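DUF4442 domain-containing protein (Pseudomonas aeruginosa, PDB 1YOC) is of unknown function but adopts a hotdog fold related to the PaaI-type thioesterases, so it may act on acyl-thioester substrates. Local coordinates at residues Ala44-Phe48 and Ala69-Ala73. Coordinates in Å, arbitrary orientation, origin at the centre of the assembly. Residues are numbered along the deposited sequence.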
loop_
_atom_site.group_PDB
_atom_site.type_symbol
_atom_site.label_atom_id
_atom_site.label_comp_id
_atom_site.label_asym_id
_atom_site.label_seq_id
_atom_site.Cartn_x
_atom_site.Cartn_y
_atom_site.Cartn_z
ATOM N N ALA B 44 -13.601 9.352 -9.609
ATOM C CA ALA B 44 -13.728 9.120 -8.170
ATOM C C ALA B 44 -12.776 10.061 -7.458
ATOM O O ALA B 44 -11.653 10.346 -7.929
ATOM C CB ALA B 44 -13.399 7.669 -7.799
ATOM N N GLU B 45 -13.241 10.575 -6.332
ATOM C CA GLU B 45 -12.421 11.457 -5.531
ATOM C C GLU B 45 -12.650 11.115 -4.075
ATOM O O GLU B 45 -13.796 11.086 -3.599
ATOM C CB GLU B 45 -12.774 12.927 -5.818
ATOM C CG GLU B 45 -11.920 13.935 -5.054
ATOM C CD GLU B 45 -12.329 15.386 -5.380
ATOM O OE1 GLU B 45 -12.910 15.627 -6.462
ATOM O OE2 GLU B 45 -12.060 16.288 -4.567
ATOM N N VAL B 46 -11.551 10.828 -3.383
ATOM C CA VAL B 46 -11.623 10.438 -1.968
ATOM C C VAL B 46 -10.710 11.323 -1.128
ATOM O O VAL B 46 -9.721 11.910 -1.626
ATOM C CB VAL B 46 -11.160 8.943 -1.729
ATOM C CG1 VAL B 46 -11.935 7.965 -2.629
ATOM C CG2 VAL B 46 -9.723 8.816 -1.976
ATOM N N THR B 47 -11.037 11.429 0.148
ATOM C CA THR B 47 -10.186 12.213 1.035
ATOM C C THR B 47 -9.937 11.362 2.279
ATOM O O THR B 47 -10.707 10.460 2.547
ATOM C CB THR B 47 -10.891 13.512 1.532
ATOM O OG1 THR B 47 -12.128 13.165 2.187
ATOM C CG2 THR B 47 -11.217 14.449 0.361
ATOM N N PHE B 48 -8.827 11.584 2.985
ATOM C CA PHE B 48 -8.670 10.915 4.274
ATOM C C PHE B 48 -7.856 11.883 5.156
ATOM O O PHE B 48 -7.008 12.649 4.668
ATOM C CB PHE B 48 -8.074 9.487 4.187
ATOM C CG PHE B 48 -6.604 9.424 3.836
ATOM C CD1 PHE B 48 -5.640 9.418 4.834
ATOM C CD2 PHE B 48 -6.209 9.263 2.491
ATOM C CE1 PHE B 48 -4.251 9.227 4.513
ATOM C CE2 PHE B 48 -4.855 9.073 2.145
ATOM C CZ PHE B 48 -3.879 9.049 3.140
ATOM N N ALA B 69 -5.536 4.903 -0.423
ATOM C CA ALA B 69 -6.525 5.840 -0.940
ATOM C C ALA B 69 -6.648 5.645 -2.467
ATOM O O ALA B 69 -7.737 5.711 -3.045
ATOM C CB ALA B 69 -6.076 7.323 -0.649
ATOM N N ALA B 70 -5.506 5.424 -3.121
ATOM C CA ALA B 70 -5.485 5.252 -4.589
ATOM C C ALA B 70 -6.243 3.996 -4.977
ATOM O O ALA B 70 -7.044 3.992 -5.927
ATOM C CB ALA B 70 -4.028 5.173 -5.091
ATOM N N GLU B 71 -6.007 2.926 -4.226
ATOM C CA GLU B 71 -6.691 1.670 -4.498
ATOM C C GLU B 71 -8.218 1.862 -4.325
ATOM O O GLU B 71 -9.016 1.318 -5.098
ATOM C CB GLU B 71 -6.215 0.624 -3.503
ATOM C CG GLU B 71 -6.950 -0.658 -3.601
ATOM C CD GLU B 71 -6.319 -1.608 -4.588
ATOM O OE1 GLU B 71 -5.674 -1.146 -5.584
ATOM O OE2 GLU B 71 -6.508 -2.833 -4.341
ATOM N N LEU B 72 -8.609 2.609 -3.301
ATOM C CA LEU B 72 -10.035 2.823 -3.041
ATOM C C LEU B 72 -10.671 3.611 -4.190
ATOM O O LEU B 72 -11.738 3.267 -4.684
ATOM C CB LEU B 72 -10.224 3.569 -1.717
ATOM C CG LEU B 72 -11.685 3.931 -1.382
ATOM C CD1 LEU B 72 -12.560 2.699 -1.186
ATOM C CD2 LEU B 72 -11.638 4.783 -0.093
ATOM N N ALA B 73 -10.004 4.674 -4.619
ATOM C CA ALA B 73 -10.558 5.483 -5.710
ATOM C C ALA B 73 -10.574 4.717 -7.028
ATOM O O ALA B 73 -11.598 4.692 -7.733
ATOM C CB ALA B 73 -9.760 6.768 -5.870
#
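Start at Ala69, on the long helix 63-81 that the curved antiparallel sheet wraps in this hotdog fold. Its methyl aims at the strand 44-48 and meets the Phe48 ring obliquely, with Ala69 CB 3.5 Å from Phe48 CE2. One turn back on the helix, Ala65 and Leu66 also touch that ring. Ala69 packs against Val46 as well: Val46 CG2 lies 4.2 Å from Ala69 CB and 3.8 Å from Ala69 O, an oxygen already taken by the helical hydrogen bond from Ala73 N (2.9 Å to Ala69 O). Ala70 turns away from the strand, and Glu71 packs on Ile64 of the second subunit. Leu72 leaves the helix sideways, yet its CD2 reaches Val46 CG1 at 4.1 Å, and the same side chain touches Phe36 on the neighbouring strand 35-40. At Ala73 the methyl faces the sheet again, its CB 4.1 Å from Val46 CG1 and 4.2 Å from Ala44 CB, while Ala44 CB lies 3.5 Å from Ala73 O. The strand runs roughly antiparallel to the helix, at 147°, so Phe48 pairs with the start of this turn and Ala44 with its end. Strand alternation puts Ala44, Val46 and Phe48 on the helix side and sends Glu45 and Thr47 to the other face. The two axes come within 8.3 Å, consistent with the small side chains of Ala69 and Ala73. The side chains that meet are all apolar, and they also rest on the carbonyl oxygens of Ala69 and Ala73, with every touching residue buried; the join is therefore held by van der Waals packing and the exclusion of water.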